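Local coordinates for oligopeptide-binding protein AppA (Bacillus subtilis, PDB 1XOC) that binds oligopeptides such as tetra- and pentapeptides and passes them on for uptake as the binding component of an ABC-type oligopeptide permease, at residues S265-G270 against A414-W419; Y309-P314 against Y483-Y488. All blocks are in the same frame, centred on the assembly; numbering follows the deposited sequence.

Contact 1 (S265-G270 against A414-W419)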
ATOM      1  N   SER A 265      -7.444   2.849   2.968  1.00 30.29           N
ATOM      2  CA  SER A 265      -6.259   3.692   2.844  1.00 30.72           C
ATOM      3  C   SER A 265      -6.378   4.858   3.803  1.00 29.93           C
ATOM      4  O   SER A 265      -7.483   5.211   4.261  1.00 29.83           O
ATOM      5  CB  SER A 265      -6.168   4.218   1.427  1.00 31.64           C
ATOM      6  OG  SER A 265      -5.149   5.186   1.311  0.50 37.12           O
ATOM      7  N   TYR A 266      -5.227   5.472   4.097  1.00 29.98           N
ATOM      8  CA  TYR A 266      -5.230   6.844   4.612  1.00 29.35           C
ATOM      9  C   TYR A 266      -4.014   7.561   4.031  1.00 29.88           C
ATOM     10  O   TYR A 266      -3.031   6.917   3.644  1.00 30.45           O
ATOM     11  CB  TYR A 266      -5.299   6.940   6.154  1.00 29.99           C
ATOM     12  CG  TYR A 266      -4.131   6.318   6.895  1.00 29.28           C
ATOM     13  CD1 TYR A 266      -2.898   6.980   7.014  1.00 30.01           C
ATOM     14  CD2 TYR A 266      -4.251   5.075   7.481  1.00 31.74           C
ATOM     15  CE1 TYR A 266      -1.843   6.398   7.694  1.00 30.33           C
ATOM     16  CE2 TYR A 266      -3.200   4.481   8.164  1.00 32.46           C
ATOM     17  CZ  TYR A 266      -1.987   5.165   8.261  1.00 30.86           C
ATOM     18  OH  TYR A 266      -0.939   4.575   8.937  1.00 32.49           O
ATOM     19  N   VAL A 267      -4.115   8.881   4.020  1.00 28.43           N
ATOM     20  CA  VAL A 267      -3.039   9.771   3.561  1.00 28.45           C
ATOM     21  C   VAL A 267      -2.551  10.496   4.810  1.00 28.11           C
ATOM     22  O   VAL A 267      -3.342  10.799   5.714  1.00 29.35           O
ATOM     23  CB  VAL A 267      -3.558  10.717   2.458  1.00 29.56           C
ATOM     24  CG1 VAL A 267      -2.528  11.762   2.076  1.00 29.22           C
ATOM     25  CG2 VAL A 267      -3.971   9.885   1.229  1.00 31.06           C
ATOM     26  N   TYR A 268      -1.253  10.774   4.852  1.00 28.60           N
ATOM     27  CA  TYR A 268      -0.595  11.242   6.056  1.00 27.89           C
ATOM     28  C   TYR A 268       0.634  12.060   5.693  1.00 28.99           C
ATOM     29  O   TYR A 268       1.083  12.044   4.578  1.00 28.67           O
ATOM     30  CB  TYR A 268      -0.191  10.054   6.931  1.00 28.68           C
ATOM     31  CG  TYR A 268       0.866   9.163   6.331  1.00 27.32           C
ATOM     32  CD1 TYR A 268       0.536   8.144   5.476  1.00 27.58           C
ATOM     33  CD2 TYR A 268       2.200   9.355   6.613  1.00 31.36           C
ATOM     34  CE1 TYR A 268       1.500   7.342   4.938  1.00 29.02           C
ATOM     35  CE2 TYR A 268       3.164   8.572   6.071  1.00 27.94           C
ATOM     36  CZ  TYR A 268       2.819   7.562   5.232  1.00 29.21           C
ATOM     37  OH  TYR A 268       3.777   6.766   4.688  1.00 30.51           O
ATOM     38  N   ILE A 269       1.156  12.779   6.673  1.00 29.16           N
ATOM     39  CA  ILE A 269       2.504  13.301   6.603  1.00 29.63           C
ATOM     40  C   ILE A 269       3.405  12.488   7.492  1.00 29.84           C
ATOM     41  O   ILE A 269       3.163  12.373   8.675  1.00 29.46           O
ATOM     42  CB  ILE A 269       2.561  14.770   7.047  1.00 30.99           C
ATOM     43  CG1 ILE A 269       1.546  15.607   6.286  1.00 27.17           C
ATOM     44  CG2 ILE A 269       3.980  15.315   6.897  1.00 28.88           C
ATOM     45  CD1 ILE A 269       1.412  17.014   6.802  1.00 26.17           C
ATOM     46  N   GLY A 270       4.441  11.930   6.894  1.00 31.01           N
ATOM     47  CA  GLY A 270       5.447  11.213   7.639  1.00 30.60           C
ATOM     48  C   GLY A 270       6.587  12.114   8.061  1.00 30.71           C
ATOM     49  O   GLY A 270       7.251  12.682   7.226  1.00 30.93           O
ATOM     50  N   ALA A 414      10.389  15.021   5.438  1.00 29.31           N
ATOM     51  CA  ALA A 414       8.961  14.746   5.641  1.00 28.81           C
ATOM     52  C   ALA A 414       8.354  14.422   4.297  1.00 29.44           C
ATOM     53  O   ALA A 414       8.871  14.832   3.275  1.00 29.46           O
ATOM     54  CB  ALA A 414       8.260  15.931   6.274  1.00 27.87           C
ATOM     55  N   MET A 415       7.252  13.675   4.281  1.00 28.91           N
ATOM     56  CA  MET A 415       6.583  13.400   3.017  1.00 30.21           C
ATOM     57  C   MET A 415       5.092  13.323   3.157  1.00 29.65           C
ATOM     58  O   MET A 415       4.599  12.895   4.186  1.00 29.88           O
ATOM     59  CB  MET A 415       7.105  12.122   2.390  1.00 31.87           C
ATOM     60  CG  MET A 415       6.778  10.884   3.156  1.00 32.96           C
ATOM     61  SD  MET A 415       7.424   9.417   2.331  1.00 36.14           S
ATOM     62  CE  MET A 415       7.186   8.210   3.644  1.00 36.95           C
ATOM     63  N   VAL A 416       4.386  13.753   2.119  1.00 29.44           N
ATOM     64  CA  VAL A 416       2.939  13.526   2.023  1.00 29.00           C
ATOM     65  C   VAL A 416       2.751  12.217   1.272  1.00 29.21           C
ATOM     66  O   VAL A 416       3.182  12.077   0.148  1.00 28.12           O
ATOM     67  CB  VAL A 416       2.222  14.677   1.284  1.00 29.54           C
ATOM     68  CG1 VAL A 416       0.714  14.376   1.218  1.00 30.86           C
ATOM     69  CG2 VAL A 416       2.503  16.021   1.944  1.00 28.50           C
ATOM     70  N   MET A 417       2.097  11.228   1.898  1.00 28.22           N
ATOM     71  CA  MET A 417       2.157   9.851   1.380  1.00 29.07           C
ATOM     72  C   MET A 417       0.897   9.138   1.787  1.00 29.67           C
ATOM     73  O   MET A 417       0.160   9.654   2.615  1.00 29.47           O
ATOM     74  CB  MET A 417       3.373   9.134   1.930  1.00 29.96           C
ATOM     75  CG  MET A 417       3.734   7.774   1.364  1.00 29.88           C
ATOM     76  SD  MET A 417       3.664   7.592  -0.401  1.00 31.74           S
ATOM     77  CE  MET A 417       4.737   8.887  -0.964  1.00 32.57           C
ATOM     78  N   GLY A 418       0.612   8.019   1.134  1.00 30.17           N
ATOM     79  CA  GLY A 418      -0.468   7.166   1.603  1.00 30.10           C
ATOM     80  C   GLY A 418      -0.079   5.721   1.820  1.00 31.07           C
ATOM     81  O   GLY A 418       0.891   5.231   1.256  1.00 30.04           O
ATOM     82  N   TRP A 419      -0.887   5.035   2.624  1.00 30.40           N
ATOM     83  CA  TRP A 419      -0.867   3.559   2.739  1.00 30.52           C
ATOM     84  C   TRP A 419      -2.113   2.946   2.118  1.00 30.65           C
ATOM     85  O   TRP A 419      -3.201   3.416   2.362  1.00 29.69           O
ATOM     86  CB  TRP A 419      -0.837   3.122   4.218  1.00 30.28           C
ATOM     87  CG  TRP A 419       0.510   3.295   4.878  1.00 30.45           C
ATOM     88  CD1 TRP A 419       0.817   4.108   5.936  1.00 31.86           C
ATOM     89  CD2 TRP A 419       1.727   2.623   4.530  1.00 30.93           C
ATOM     90  NE1 TRP A 419       2.154   4.002   6.243  1.00 31.24           N
ATOM     91  CE2 TRP A 419       2.740   3.110   5.391  1.00 30.22           C
ATOM     92  CE3 TRP A 419       2.056   1.683   3.578  1.00 30.09           C
ATOM     93  CZ2 TRP A 419       4.047   2.646   5.343  1.00 31.98           C
ATOM     94  CZ3 TRP A 419       3.378   1.227   3.520  1.00 31.55           C
ATOM     95  CH2 TRP A 419       4.350   1.734   4.379  1.00 31.79           C
TER
HETATM   96  O   HOH W   1       3.280   4.855   2.789  1.00 24.82           O

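Contact 2 (Y309-P314 against Y483-Y488)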
ATOM      1  N   TYR A 309      -7.961  10.525  12.204  1.00 30.61           N
ATOM      2  CA  TYR A 309      -7.318  10.650  13.504  1.00 31.26           C
ATOM      3  C   TYR A 309      -6.709   9.341  14.019  1.00 32.72           C
ATOM      4  O   TYR A 309      -6.044   9.348  15.066  1.00 32.06           O
ATOM      5  CB  TYR A 309      -8.336  11.126  14.527  1.00 32.37           C
ATOM      6  CG  TYR A 309      -9.011  12.392  14.130  1.00 31.90           C
ATOM      7  CD1 TYR A 309      -8.367  13.611  14.296  1.00 32.25           C
ATOM      8  CD2 TYR A 309     -10.269  12.390  13.556  1.00 32.99           C
ATOM      9  CE1 TYR A 309      -8.963  14.804  13.930  1.00 33.18           C
ATOM     10  CE2 TYR A 309     -10.883  13.601  13.173  1.00 34.77           C
ATOM     11  CZ  TYR A 309     -10.211  14.805  13.369  1.00 34.59           C
ATOM     12  OH  TYR A 309     -10.784  16.010  13.002  1.00 35.11           O
ATOM     13  N   ILE A 310      -6.958   8.242  13.296  1.00 32.89           N
ATOM     14  CA  ILE A 310      -6.568   6.887  13.687  1.00 33.29           C
ATOM     15  C   ILE A 310      -5.826   6.208  12.526  1.00 32.29           C
ATOM     16  O   ILE A 310      -6.229   6.357  11.370  1.00 30.46           O
ATOM     17  CB  ILE A 310      -7.856   6.110  14.073  1.00 32.98           C
ATOM     18  CG1 ILE A 310      -8.494   6.789  15.274  1.00 36.40           C
ATOM     19  CG2 ILE A 310      -7.620   4.637  14.359  1.00 34.11           C
ATOM     20  CD1 ILE A 310      -9.882   6.352  15.512  1.00 36.91           C
ATOM     21  N   PRO A 311      -4.746   5.441  12.825  1.00 32.70           N
ATOM     22  CA  PRO A 311      -3.990   4.735  11.779  1.00 33.08           C
ATOM     23  C   PRO A 311      -4.682   3.457  11.287  1.00 33.36           C
ATOM     24  O   PRO A 311      -4.066   2.386  11.194  1.00 34.82           O
ATOM     25  CB  PRO A 311      -2.660   4.421  12.491  1.00 34.08           C
ATOM     26  CG  PRO A 311      -3.055   4.211  13.872  1.00 34.05           C
ATOM     27  CD  PRO A 311      -4.128   5.235  14.147  1.00 32.92           C
ATOM     28  N   GLU A 312      -5.957   3.565  10.956  1.00 31.85           N
ATOM     29  CA  GLU A 312      -6.714   2.413  10.456  1.00 31.21           C
ATOM     30  C   GLU A 312      -7.899   2.937   9.670  1.00 30.25           C
ATOM     31  O   GLU A 312      -8.374   4.037   9.908  1.00 30.52           O
ATOM     32  CB  GLU A 312      -7.191   1.537  11.611  1.00 31.68           C
ATOM     33  CG  GLU A 312      -7.882   0.211  11.171  1.00 32.36           C
ATOM     34  CD  GLU A 312      -7.056  -0.601  10.151  1.00 36.42           C
ATOM     35  OE1 GLU A 312      -7.345  -0.512   8.934  1.00 36.08           O
ATOM     36  OE2 GLU A 312      -6.123  -1.324  10.586  1.00 40.75           O
ATOM     37  N   SER A 313      -8.354   2.159   8.705  1.00 29.90           N
ATOM     38  CA  SER A 313      -9.472   2.564   7.871  1.00 29.22           C
ATOM     39  C   SER A 313     -10.789   2.276   8.588  1.00 28.47           C
ATOM     40  O   SER A 313     -10.942   1.217   9.224  1.00 27.85           O
ATOM     41  CB  SER A 313      -9.466   1.740   6.600  1.00 29.98           C
ATOM     42  OG  SER A 313     -10.576   2.041   5.820  1.00 28.73           O
ATOM     43  N   PRO A 314     -11.773   3.195   8.469  1.00 27.94           N
ATOM     44  CA  PRO A 314     -13.143   2.899   8.937  1.00 27.75           C
ATOM     45  C   PRO A 314     -13.759   1.619   8.380  1.00 28.34           C
ATOM     46  O   PRO A 314     -14.715   1.125   8.969  1.00 26.37           O
ATOM     47  CB  PRO A 314     -13.938   4.126   8.494  1.00 27.67           C
ATOM     48  CG  PRO A 314     -12.899   5.219   8.423  1.00 28.83           C
ATOM     49  CD  PRO A 314     -11.664   4.566   7.981  1.00 28.26           C
ATOM     50  N   TYR A 483       3.056  10.277  12.585  1.00 31.00           N
ATOM     51  CA  TYR A 483       2.531  10.932  11.401  1.00 30.96           C
ATOM     52  C   TYR A 483       1.546  12.013  11.845  1.00 30.39           C
ATOM     53  O   TYR A 483       0.975  11.923  12.935  1.00 31.29           O
ATOM     54  CB  TYR A 483       1.683   9.980  10.544  1.00 31.90           C
ATOM     55  CG  TYR A 483       2.287   8.700   9.993  1.00 31.56           C
ATOM     56  CD1 TYR A 483       3.648   8.492   9.881  1.00 30.61           C
ATOM     57  CD2 TYR A 483       1.446   7.675   9.551  1.00 30.38           C
ATOM     58  CE1 TYR A 483       4.158   7.319   9.321  1.00 31.62           C
ATOM     59  CE2 TYR A 483       1.950   6.492   8.988  1.00 31.28           C
ATOM     60  CZ  TYR A 483       3.286   6.319   8.869  1.00 32.09           C
ATOM     61  OH  TYR A 483       3.748   5.137   8.325  1.00 33.06           O
ATOM     62  N   THR A 484       1.334  12.996  10.967  1.00 29.87           N
ATOM     63  CA  THR A 484       0.109  13.769  10.950  1.00 29.02           C
ATOM     64  C   THR A 484      -0.853  13.035  10.029  1.00 29.59           C
ATOM     65  O   THR A 484      -0.634  12.936   8.819  1.00 30.26           O
ATOM     66  CB  THR A 484       0.333  15.232  10.486  1.00 28.67           C
ATOM     67  OG1 THR A 484       1.160  15.878  11.442  1.00 30.26           O
ATOM     68  CG2 THR A 484      -0.917  15.966  10.387  1.00 30.19           C
ATOM     69  N   PHE A 485      -1.921  12.512  10.596  1.00 29.53           N
ATOM     70  CA  PHE A 485      -2.898  11.808   9.808  1.00 28.98           C
ATOM     71  C   PHE A 485      -3.732  12.852   9.092  1.00 29.17           C
ATOM     72  O   PHE A 485      -4.163  13.815   9.710  1.00 29.43           O
ATOM     73  CB  PHE A 485      -3.740  10.892  10.714  1.00 29.97           C
ATOM     74  CG  PHE A 485      -2.926   9.813  11.359  1.00 29.68           C
ATOM     75  CD1 PHE A 485      -2.412   9.989  12.648  1.00 32.94           C
ATOM     76  CD2 PHE A 485      -2.613   8.659  10.670  1.00 32.34           C
ATOM     77  CE1 PHE A 485      -1.606   9.013  13.234  1.00 31.88           C
ATOM     78  CE2 PHE A 485      -1.821   7.690  11.245  1.00 32.23           C
ATOM     79  CZ  PHE A 485      -1.321   7.861  12.530  1.00 31.23           C
ATOM     80  N   LEU A 486      -3.950  12.693   7.782  1.00 29.40           N
ATOM     81  CA  LEU A 486      -4.638  13.719   7.001  1.00 29.19           C
ATOM     82  C   LEU A 486      -6.086  13.352   6.688  1.00 29.50           C
ATOM     83  O   LEU A 486      -6.991  14.031   7.146  1.00 30.47           O
ATOM     84  CB  LEU A 486      -3.838  14.092   5.733  1.00 29.54           C
ATOM     85  CG  LEU A 486      -2.480  14.821   5.912  1.00 30.95           C
ATOM     86  CD1 LEU A 486      -1.825  14.955   4.543  1.00 32.35           C
ATOM     87  CD2 LEU A 486      -2.604  16.158   6.625  1.00 30.75           C
ATOM     88  N   TYR A 487      -6.320  12.304   5.907  1.00 30.12           N
ATOM     89  CA  TYR A 487      -7.682  11.919   5.570  1.00 29.67           C
ATOM     90  C   TYR A 487      -7.828  10.472   5.108  1.00 28.63           C
ATOM     91  O   TYR A 487      -6.865   9.825   4.747  1.00 27.80           O
ATOM     92  CB  TYR A 487      -8.291  12.848   4.525  1.00 31.14           C
ATOM     93  CG  TYR A 487      -7.466  12.968   3.278  1.00 33.30           C
ATOM     94  CD1 TYR A 487      -6.426  13.857   3.220  1.00 36.31           C
ATOM     95  CD2 TYR A 487      -7.725  12.194   2.161  1.00 36.54           C
ATOM     96  CE1 TYR A 487      -5.659  13.974   2.119  1.00 36.79           C
ATOM     97  CE2 TYR A 487      -6.945  12.316   1.025  1.00 35.76           C
ATOM     98  CZ  TYR A 487      -5.913  13.215   1.024  1.00 35.09           C
ATOM     99  OH  TYR A 487      -5.105  13.383  -0.073  1.00 39.96           O
ATOM    100  N   TYR A 488      -9.065   9.994   5.129  1.00 28.52           N
ATOM    101  CA  TYR A 488      -9.433   8.717   4.506  1.00 28.03           C
ATOM    102  C   TYR A 488     -10.019   8.984   3.126  1.00 28.16           C
ATOM    103  O   TYR A 488     -11.082   9.598   3.016  1.00 29.18           O
ATOM    104  CB  TYR A 488     -10.480   8.002   5.367  1.00 27.82           C
ATOM    105  CG  TYR A 488     -10.028   7.786   6.788  1.00 27.06           C
ATOM    106  CD1 TYR A 488      -8.908   7.027   7.074  1.00 28.49           C
ATOM    107  CD2 TYR A 488     -10.758   8.297   7.855  1.00 26.00           C
ATOM    108  CE1 TYR A 488      -8.480   6.834   8.388  1.00 26.91           C
ATOM    109  CE2 TYR A 488     -10.351   8.101   9.174  1.00 27.58           C
ATOM    110  CZ  TYR A 488      -9.213   7.370   9.431  1.00 27.92           C
ATOM    111  OH  TYR A 488      -8.812   7.194  10.746  1.00 30.17           O
TER
HETATM  112  O   HOH W   2     -10.442   9.000  12.614  1.00 25.60           O

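Contact 1 (S265-G270 against A414-W419)
Strands 265-270 and 414-419 run antiparallel, with hydrogen-bonded pairs Tyr266-Trp419, Tyr268-Met417 and Gly270-Met415. Tyr268 N gives a 2.9 Å bond to Met417 O. The bond from Tyr266 N to Trp419 O is weak. Ser265 OG also donates to Trp419 O at 2.8 Å, from above the carbonyl plane. Tyr266, Tyr268 and Trp419 gather their rings on one face of the sheet. Both tyrosines hold CG between the backbone N and the carbonyl carbon (chi1 62° and 66°), which carries CG toward strand 414-419. The five-membered ring of Trp419 makes an offset edge-to-face pair with Tyr266, planes at 73°. It is nearly parallel to the Tyr268 ring, but slid so far that they barely overlap. Trp419 NE1 donates elsewhere, to Tyr483 OH. In this family 5 solute-binding protein, Gly418 and Trp419 also pair with the bound peptide, which continues the sheet. Tyr268 OH donates to a water at 2.7 Å, and the water donates to Gly418 O while sitting over the indole face. Met417 CG packs 3.5 Å from Tyr268 OH. An alanine in place of Tyr268 would probably leave this water without its phenolic donor and open a gap between Trp419 and Met417.

Contact 2 (Y309-P314 against Y483-Y488)
Tyr488 is gripped by a loop that folds around its ring, with a proline over one face and a backbone carbonyl at the edge. Pro314 CD stands 3.6 Å from the ring centroid, only 5° off the normal. This is a CH-pi contact. Tyr488 OH donates to Ile310 O at 2.8 Å, tilted 16° from the carbonyl plane. The same hydroxyl accepts a 3.1 Å bond from a water, which in turn accepts from Tyr309 N. The phenol is therefore tied to the loop both directly and through water. Glu312 O lies close by, 3.2 Å from Tyr488 CE1. Phe485 meets the earlier part of the loop. Its CG is anti to the carbonyl carbon (chi1 -64°), which sends CG toward the loop. Phe485 CE2 lies 3.6 Å from Pro311 CB. Pro311 N lies over one face of the Phe485 ring. Tyr474 of helix 463-480 also packs on Ile310, Pro311 and Glu312. Ile310 O has a second donor, Glu312 N, whose weak bond closes an inverse gamma turn centred on Pro311. In strand 483-496, between the contacting Phe485 and Tyr488, Leu486 and Tyr487 both face Val267 in a classic beta bulge.

How the contacts relate
Contact 1 is core throughout. Contact 2 is buried too, but Tyr309 and Pro314 in its loop are partly exposed. Their centres are about 9 Å apart. Contact 1 pairs two strands within the sheet. Contact 2 packs a loop on strand 483-496. Strand 265-271 lies between the partners 414-420 and 483-496. Ile269 N is 2.8 Å from Thr484 O, a probable hydrogen bond, and the Tyr268 and Tyr483 rings stack across the seam. Tyr266 also meets Phe485 edge-to-face. Contact 1 rests on a backbone ladder and pairs with the peptide through Gly418 and Trp419. Segment 483-488 touches the peptide through Tyr487. Contact 2 lacks a ladder and relies on proline-aromatic packing and a tyrosine hydroxyl that bonds to a carbonyl and a water.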